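Local coordinates for protein beta-lactamase (Sphaerobacter thermophilus, PDB 4EWF) that probably hydrolyses the amide bond of beta-lactam rings, turning a beta-lactam and water into a substituted beta-amino acid, as a class A beta-lactamase, at residues F48-I56 with K216-V227; L73-K84 with L94-L105. All coordinates share one frame; numbering follows the deposited sequence.

Interaction 1 (F48-I56 with K216-V227). With SO4 (sulfate ion), chain E.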
# COMPACT_ATOMS: atom_id res chain seq x y z
N PHE A 48 9.26 -8.93 -4.12
CA PHE A 48 8.94 -7.99 -5.21
C PHE A 48 9.47 -6.59 -4.83
O PHE A 48 9.65 -6.30 -3.64
CB PHE A 48 7.41 -7.86 -5.34
CG PHE A 48 6.73 -9.12 -5.79
CD1 PHE A 48 6.41 -9.31 -7.13
CD2 PHE A 48 6.44 -10.13 -4.89
CE1 PHE A 48 5.78 -10.48 -7.57
CE2 PHE A 48 5.82 -11.32 -5.31
CZ PHE A 48 5.49 -11.49 -6.65
N ARG A 49 9.70 -5.72 -5.81
CA ARG A 49 9.96 -4.32 -5.50
C ARG A 49 8.72 -3.73 -4.85
O ARG A 49 7.60 -3.89 -5.36
CB ARG A 49 10.35 -3.51 -6.75
CG ARG A 49 11.63 -4.02 -7.42
CD ARG A 49 12.04 -3.16 -8.63
NE ARG A 49 12.98 -3.90 -9.47
CZ ARG A 49 14.29 -3.92 -9.27
NH1 ARG A 49 14.82 -3.22 -8.28
NH2 ARG A 49 15.07 -4.62 -10.07
N ALA A 50 8.90 -3.09 -3.71
CA ALA A 50 7.75 -2.54 -3.01
C ALA A 50 7.19 -1.34 -3.75
O ALA A 50 6.00 -1.07 -3.67
CB ALA A 50 8.13 -2.13 -1.58
N ALA A 51 8.06 -0.62 -4.48
CA ALA A 51 7.66 0.67 -5.02
C ALA A 51 7.03 1.49 -3.88
O ALA A 51 7.47 1.43 -2.73
CB ALA A 51 6.67 0.48 -6.17
N SER A 52 5.98 2.23 -4.19
CA SER A 52 5.37 3.11 -3.19
C SER A 52 4.60 2.44 -2.05
O SER A 52 4.13 3.14 -1.16
CB SER A 52 4.45 4.12 -3.89
OG SER A 52 5.24 5.04 -4.62
N THR A 53 4.44 1.11 -2.06
CA THR A 53 3.65 0.49 -1.00
C THR A 53 4.37 0.65 0.34
O THR A 53 3.74 0.62 1.39
CB THR A 53 3.37 -1.01 -1.24
OG1 THR A 53 4.61 -1.75 -1.25
CG2 THR A 53 2.64 -1.21 -2.55
N VAL A 54 5.67 0.86 0.29
CA VAL A 54 6.46 1.02 1.51
C VAL A 54 6.11 2.31 2.27
O VAL A 54 6.55 2.53 3.40
CB VAL A 54 7.99 0.93 1.21
CG1 VAL A 54 8.47 2.18 0.49
CG2 VAL A 54 8.79 0.64 2.50
N LYS A 55 5.30 3.15 1.66
CA LYS A 55 4.83 4.34 2.36
C LYS A 55 3.86 3.98 3.50
O LYS A 55 3.57 4.82 4.35
CB LYS A 55 4.23 5.34 1.37
CG LYS A 55 5.30 5.80 0.38
CD LYS A 55 4.75 6.69 -0.75
CE LYS A 55 5.87 7.00 -1.74
NZ LYS A 55 5.42 7.95 -2.80
N ILE A 56 3.39 2.73 3.53
CA ILE A 56 2.52 2.30 4.61
C ILE A 56 3.28 2.22 5.93
O ILE A 56 2.94 2.90 6.89
CB ILE A 56 1.82 0.96 4.30
CG1 ILE A 56 0.74 1.16 3.23
CG2 ILE A 56 1.21 0.35 5.58
CD1 ILE A 56 0.16 -0.17 2.69
N LYS A 216 -2.78 1.53 -0.57
CA LYS A 216 -1.62 2.24 -1.07
C LYS A 216 -1.15 1.50 -2.30
O LYS A 216 -0.78 0.31 -2.24
CB LYS A 216 -0.48 2.31 -0.05
CG LYS A 216 0.74 3.10 -0.59
CD LYS A 216 0.37 4.58 -0.73
CE LYS A 216 1.42 5.37 -1.55
NZ LYS A 216 1.29 5.15 -3.03
N THR A 217 -1.17 2.20 -3.43
CA THR A 217 -0.67 1.67 -4.68
C THR A 217 0.84 1.80 -4.75
O THR A 217 1.46 2.53 -3.96
CB THR A 217 -1.20 2.52 -5.84
OG1 THR A 217 -0.94 3.90 -5.55
CG2 THR A 217 -2.71 2.31 -6.02
N GLY A 218 1.43 1.10 -5.71
CA GLY A 218 2.84 1.24 -6.02
C GLY A 218 3.07 0.97 -7.50
O GLY A 218 2.55 -0.01 -8.06
N SER A 219 3.87 1.82 -8.14
CA SER A 219 4.12 1.70 -9.57
C SER A 219 5.54 2.13 -9.89
O SER A 219 6.01 3.15 -9.39
CB SER A 219 3.17 2.61 -10.36
OG SER A 219 1.84 2.50 -9.88
N LEU A 220 6.21 1.34 -10.72
CA LEU A 220 7.51 1.65 -11.30
C LEU A 220 7.44 1.01 -12.67
O LEU A 220 6.52 0.24 -12.94
CB LEU A 220 8.61 0.95 -10.51
CG LEU A 220 9.52 1.68 -9.51
CD1 LEU A 220 9.00 3.03 -9.11
CD2 LEU A 220 9.78 0.79 -8.30
N THR A 221 8.40 1.28 -13.55
CA THR A 221 8.39 0.57 -14.83
C THR A 221 8.47 -0.94 -14.55
O THR A 221 9.29 -1.39 -13.74
CB THR A 221 9.48 1.11 -15.82
OG1 THR A 221 9.75 0.13 -16.83
CG2 THR A 221 10.76 1.49 -15.11
N GLY A 222 7.57 -1.71 -15.17
CA GLY A 222 7.48 -3.15 -14.96
C GLY A 222 6.90 -3.56 -13.60
O GLY A 222 6.91 -4.74 -13.24
N VAL A 223 6.39 -2.59 -12.84
CA VAL A 223 5.91 -2.89 -11.49
C VAL A 223 4.56 -2.25 -11.20
O VAL A 223 4.42 -1.03 -11.27
CB VAL A 223 6.91 -2.44 -10.42
CG1 VAL A 223 6.28 -2.59 -9.04
CG2 VAL A 223 8.20 -3.26 -10.50
N VAL A 224 3.56 -3.07 -10.87
CA VAL A 224 2.24 -2.55 -10.50
C VAL A 224 1.72 -3.27 -9.25
O VAL A 224 1.46 -4.49 -9.28
CB VAL A 224 1.24 -2.66 -11.68
CG1 VAL A 224 -0.15 -2.05 -11.31
CG2 VAL A 224 1.81 -1.97 -12.93
N ASN A 225 1.60 -2.53 -8.14
CA ASN A 225 1.19 -3.12 -6.86
C ASN A 225 0.01 -2.35 -6.27
O ASN A 225 -0.20 -1.17 -6.61
CB ASN A 225 2.34 -3.07 -5.81
CG ASN A 225 3.68 -3.53 -6.35
OD1 ASN A 225 3.76 -4.45 -7.17
ND2 ASN A 225 4.76 -2.92 -5.86
N ASP A 226 -0.74 -3.00 -5.38
CA ASP A 226 -1.74 -2.32 -4.55
C ASP A 226 -1.94 -3.12 -3.26
O ASP A 226 -2.04 -4.34 -3.29
CB ASP A 226 -3.06 -2.12 -5.31
CG ASP A 226 -3.90 -0.96 -4.77
OD1 ASP A 226 -3.40 -0.18 -3.93
OD2 ASP A 226 -5.07 -0.82 -5.20
N VAL A 227 -1.96 -2.43 -2.13
CA VAL A 227 -2.07 -3.09 -0.84
C VAL A 227 -3.14 -2.38 -0.04
O VAL A 227 -3.06 -1.17 0.17
CB VAL A 227 -0.74 -2.99 -0.04
CG1 VAL A 227 -0.96 -3.46 1.41
CG2 VAL A 227 0.37 -3.79 -0.73
S SO4 E . 1.96 5.08 -7.33
O1 SO4 E . 3.34 4.62 -7.11
O2 SO4 E . 1.32 5.24 -6.02
O3 SO4 E . 1.97 6.36 -8.05
O4 SO4 E . 1.20 4.10 -8.13
O HOH W 1 6.59 3.73 -6.76
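S52, K55 and K216 bring together an SxxK sequence at a helix start and a KTG motif on strand 212-220, consistent with the active site of a class A beta-lactamase. K216 lies with its aliphatic chain along the SxxK turn: CB against I56 CG1, CG 3.4 Å from S52 O, CE against K55 CD. Bends at chi2 (68°) and chi4 (78°) curl its amine back to its own strand, where NZ donates to T217 O at 2.8 Å; S113 OG also hydrogen-bonds this amine, as well as S52 OG and K55 NZ. A sulfate, probably from the crystallisation liquor, occupies the adjoining pocket: T217 OG1 donates to its O2 at 2.7 Å. One water joins S52 OG to S219 O. G218 brings its backbone close to the turn, its CA 3.8 Å from S52 N. Farther along, the N225 carboxamide ties down the approach to the helix. Its ND2 donates to R49 O at 3.0 Å, in the carbonyl plane but bent at the hydrogen (142°), and more weakly to A50 O, while T243 N holds its OD1. Next to K216 CB, I56 CD1 meets V227 CG1 at 3.7 Å, and T53 CG2 reaches N225 CB. Strand 235-244 continues the sheet beside N225, and Y167 of helix 164-175 covers T53 and V227.

Interaction 2 (L73-K84 with L94-L105)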
# COMPACT_ATOMS: atom_id res chain seq x y z
N LEU A 73 0.89 16.42 14.55
CA LEU A 73 0.38 16.52 13.19
C LEU A 73 0.35 17.95 12.66
O LEU A 73 0.43 18.18 11.46
CB LEU A 73 -1.01 15.90 13.10
CG LEU A 73 -1.01 14.37 13.20
CD1 LEU A 73 -2.44 13.84 13.18
CD2 LEU A 73 -0.17 13.74 12.08
N THR A 74 0.23 18.91 13.57
CA THR A 74 0.23 20.31 13.18
C THR A 74 1.63 20.89 12.99
O THR A 74 1.77 22.06 12.62
CB THR A 74 -0.55 21.20 14.19
OG1 THR A 74 -0.08 20.93 15.52
CG2 THR A 74 -2.06 20.91 14.11
N ASP A 75 2.67 20.08 13.24
CA ASP A 75 4.04 20.59 13.15
C ASP A 75 4.30 21.13 11.73
O ASP A 75 3.86 20.55 10.75
CB ASP A 75 5.08 19.50 13.48
CG ASP A 75 5.20 19.23 14.98
OD1 ASP A 75 4.63 20.00 15.79
OD2 ASP A 75 5.88 18.24 15.34
N ARG A 76 5.02 22.24 11.64
CA ARG A 76 5.29 22.86 10.34
C ARG A 76 6.57 22.30 9.70
O ARG A 76 7.57 22.07 10.38
CB ARG A 76 5.39 24.39 10.47
CG ARG A 76 4.45 25.03 11.52
CD ARG A 76 2.95 24.72 11.30
NE ARG A 76 2.26 25.75 10.50
CZ ARG A 76 0.94 25.94 10.49
NH1 ARG A 76 0.42 26.89 9.73
NH2 ARG A 76 0.14 25.18 11.24
N ILE A 77 6.50 22.06 8.39
CA ILE A 77 7.66 21.71 7.57
C ILE A 77 7.64 22.61 6.34
O ILE A 77 6.60 22.74 5.68
CB ILE A 77 7.63 20.24 7.08
CG1 ILE A 77 7.71 19.27 8.26
CG2 ILE A 77 8.76 19.95 6.09
CD1 ILE A 77 6.39 19.02 8.94
N VAL A 78 8.77 23.23 6.03
CA VAL A 78 8.86 24.13 4.88
C VAL A 78 9.43 23.39 3.66
O VAL A 78 10.44 22.68 3.76
CB VAL A 78 9.74 25.36 5.19
CG1 VAL A 78 9.89 26.25 3.94
CG2 VAL A 78 9.17 26.16 6.35
N LEU A 79 8.78 23.57 2.52
CA LEU A 79 9.24 22.99 1.26
C LEU A 79 10.48 23.73 0.74
O LEU A 79 10.45 24.94 0.52
CB LEU A 79 8.13 23.06 0.20
CG LEU A 79 8.51 22.51 -1.18
CD1 LEU A 79 8.75 21.01 -1.10
CD2 LEU A 79 7.43 22.82 -2.18
N ARG A 80 11.56 22.99 0.53
CA ARG A 80 12.81 23.57 0.03
C ARG A 80 13.20 22.91 -1.29
O ARG A 80 12.93 21.73 -1.51
CB ARG A 80 13.93 23.39 1.05
CG ARG A 80 14.20 24.60 1.93
CD ARG A 80 12.96 25.09 2.63
NE ARG A 80 13.21 25.58 3.98
CZ ARG A 80 13.21 26.86 4.34
NH1 ARG A 80 12.97 27.82 3.45
NH2 ARG A 80 13.43 27.19 5.61
N ALA A 81 13.86 23.68 -2.15
CA ALA A 81 14.32 23.19 -3.44
C ALA A 81 15.13 21.90 -3.32
O ALA A 81 14.91 20.97 -4.09
CB ALA A 81 15.15 24.27 -4.13
N ALA A 82 16.06 21.84 -2.37
CA ALA A 82 16.81 20.60 -2.13
C ALA A 82 15.99 19.33 -1.84
O ALA A 82 16.45 18.21 -2.10
CB ALA A 82 17.84 20.83 -1.01
N ASP A 83 14.78 19.48 -1.30
CA ASP A 83 13.93 18.33 -0.95
C ASP A 83 13.15 17.75 -2.12
O ASP A 83 12.62 16.64 -2.04
CB ASP A 83 12.90 18.73 0.12
CG ASP A 83 13.53 19.43 1.31
OD1 ASP A 83 14.54 18.91 1.82
OD2 ASP A 83 13.00 20.50 1.73
N LYS A 84 13.04 18.51 -3.20
CA LYS A 84 12.11 18.14 -4.28
C LYS A 84 12.60 16.87 -4.99
O LYS A 84 13.72 16.83 -5.50
CB LYS A 84 11.96 19.31 -5.27
CG LYS A 84 11.22 20.52 -4.67
CD LYS A 84 11.05 21.68 -5.66
CE LYS A 84 9.96 22.65 -5.18
NZ LYS A 84 10.03 23.99 -5.87
N LEU A 94 5.58 22.91 -6.81
CA LEU A 94 5.01 24.02 -6.05
C LEU A 94 6.14 24.91 -5.55
O LEU A 94 7.29 24.48 -5.50
CB LEU A 94 4.18 23.50 -4.88
CG LEU A 94 2.96 22.66 -5.27
CD1 LEU A 94 2.14 22.33 -4.02
CD2 LEU A 94 2.08 23.41 -6.28
N HIS A 95 5.83 26.13 -5.15
CA HIS A 95 6.88 27.12 -4.90
C HIS A 95 7.77 26.84 -3.69
O HIS A 95 7.29 26.43 -2.63
CB HIS A 95 6.27 28.53 -4.79
CG HIS A 95 5.61 28.82 -3.48
ND1 HIS A 95 4.28 28.52 -3.23
CD2 HIS A 95 6.07 29.42 -2.36
CE1 HIS A 95 3.97 28.90 -2.01
NE2 HIS A 95 5.04 29.46 -1.46
N ASP A 96 9.08 27.06 -3.85
CA ASP A 96 10.03 26.96 -2.74
C ASP A 96 9.57 27.86 -1.61
O ASP A 96 9.31 29.04 -1.82
CB ASP A 96 11.43 27.40 -3.19
CG ASP A 96 12.06 26.47 -4.22
OD1 ASP A 96 11.70 25.27 -4.23
OD2 ASP A 96 12.91 26.93 -5.02
N GLY A 97 9.49 27.32 -0.39
CA GLY A 97 9.07 28.14 0.74
C GLY A 97 7.65 27.82 1.20
O GLY A 97 7.18 28.32 2.23
N LEU A 98 6.95 26.99 0.43
CA LEU A 98 5.61 26.58 0.80
C LEU A 98 5.64 25.94 2.19
O LEU A 98 6.42 25.02 2.44
CB LEU A 98 5.08 25.56 -0.21
CG LEU A 98 3.65 25.03 -0.01
CD1 LEU A 98 2.63 26.10 -0.30
CD2 LEU A 98 3.43 23.84 -0.94
N GLU A 99 4.80 26.42 3.09
CA GLU A 99 4.77 25.90 4.44
C GLU A 99 3.64 24.90 4.63
O GLU A 99 2.47 25.23 4.49
CB GLU A 99 4.65 27.06 5.44
CG GLU A 99 4.92 26.67 6.88
CD GLU A 99 5.21 27.88 7.76
OE1 GLU A 99 5.49 28.97 7.21
OE2 GLU A 99 5.15 27.73 9.00
N LEU A 100 4.01 23.66 4.93
CA LEU A 100 3.07 22.56 5.11
C LEU A 100 3.03 22.11 6.57
O LEU A 100 3.82 22.59 7.38
CB LEU A 100 3.50 21.38 4.23
CG LEU A 100 3.58 21.76 2.74
CD1 LEU A 100 4.73 21.06 2.03
CD2 LEU A 100 2.26 21.49 2.05
N THR A 101 2.13 21.19 6.90
CA THR A 101 2.11 20.58 8.22
C THR A 101 2.50 19.12 8.06
O THR A 101 2.49 18.58 6.95
CB THR A 101 0.73 20.64 8.90
OG1 THR A 101 -0.24 20.00 8.06
CG2 THR A 101 0.31 22.09 9.20
N LEU A 102 2.84 18.49 9.18
CA LEU A 102 3.13 17.06 9.17
C LEU A 102 1.94 16.30 8.60
O LEU A 102 2.10 15.36 7.83
CB LEU A 102 3.45 16.59 10.59
CG LEU A 102 3.76 15.09 10.74
CD1 LEU A 102 4.94 14.70 9.88
CD2 LEU A 102 4.03 14.73 12.21
N GLU A 103 0.72 16.69 8.97
CA GLU A 103 -0.45 15.99 8.43
C GLU A 103 -0.58 16.16 6.91
O GLU A 103 -0.88 15.19 6.20
CB GLU A 103 -1.75 16.39 9.16
CG GLU A 103 -2.96 15.62 8.64
CD GLU A 103 -4.14 15.61 9.62
OE1 GLU A 103 -4.94 14.65 9.57
OE2 GLU A 103 -4.27 16.56 10.41
N ASP A 104 -0.33 17.36 6.39
CA ASP A 104 -0.30 17.56 4.94
C ASP A 104 0.65 16.54 4.29
O ASP A 104 0.32 15.94 3.26
CB ASP A 104 0.22 18.96 4.57
CG ASP A 104 -0.73 20.09 4.98
OD1 ASP A 104 -1.94 19.86 5.21
OD2 ASP A 104 -0.24 21.25 5.04
N LEU A 105 1.84 16.38 4.86
CA LEU A 105 2.83 15.48 4.27
C LEU A 105 2.36 14.03 4.23
O LEU A 105 2.58 13.33 3.23
CB LEU A 105 4.17 15.58 5.00
CG LEU A 105 4.89 16.94 4.98
CD1 LEU A 105 6.29 16.76 5.58
CD2 LEU A 105 4.99 17.49 3.58
O HOH W 2 12.38 25.73 -7.39
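I77 and L100 form the hydrogen-bonded pair of a short antiparallel two-stranded ribbon, strands 76-78 and 99-101, on the surface of the enzyme. I77 N donates to L100 O from above the carbonyl plane, and L100 N returns a bond to I77 O at 2.8 Å. The non-hydrogen-bonded pairs R76-T101 and V78-E99 flank it, their side chains on the other face. There the poorly ordered R76 side chain is modelled with one guanidinium face over T101 CG2 and E99 OE2 at its edge in a long salt bridge, the two planes nearly perpendicular (87°). At one end of the ribbon, L73 O and D75 O receive E103 N and L102 N, tying the preceding loop to the first turn of helix 102-111. T101 and D104 close that turn as a capping box: D104 N donates to T101 OG1, and T101 N to D104 OD2. At the opposite end, beside the type II turn H95-L98, L79 N meets L98 O almost straight (176°), and L79 O accepts from G97 N. The L79 side chain, with T116 of helix 115-125 nearby, sets CB against L98 CB and CD2 at 3.6 Å from H95 O. K84 reaches L94 and D96 at this end. From CB, which points toward 94-105, the extended chain runs through CG to CD, 3.9 Å from D96 OD1; CE then stands 3.3 Å from both L94 O and D96 OD1. At the tip, NZ donates to L94 O at 2.8 Å, nearly in line with the carbonyl bond. It also forms a salt bridge with D96 OD1 (2.7 Å), which it meets from above the carboxylate plane.

Overall arrangement
Interaction 1 lies near the middle of the molecule, interaction 2 on its surface; their centres are 24 Å apart, and their nearest atoms, about 8 Å apart, do not touch. Helix 55-67, which starts in 48-56, leads to strand 76-78 of interaction 2, and both segments of interaction 2 precede 216-227 in the chain. Interaction 1 joins that helix to the five-stranded antiparallel sheet, whereas interaction 2 is a separate two-stranded ribbon in the helical part of the fold. From the ribbon, helix 102-111 leads on to S113, whose hydroxyl meets the serine and lysines of interaction 1, linking the surface ribbon by sequence to the probable active site.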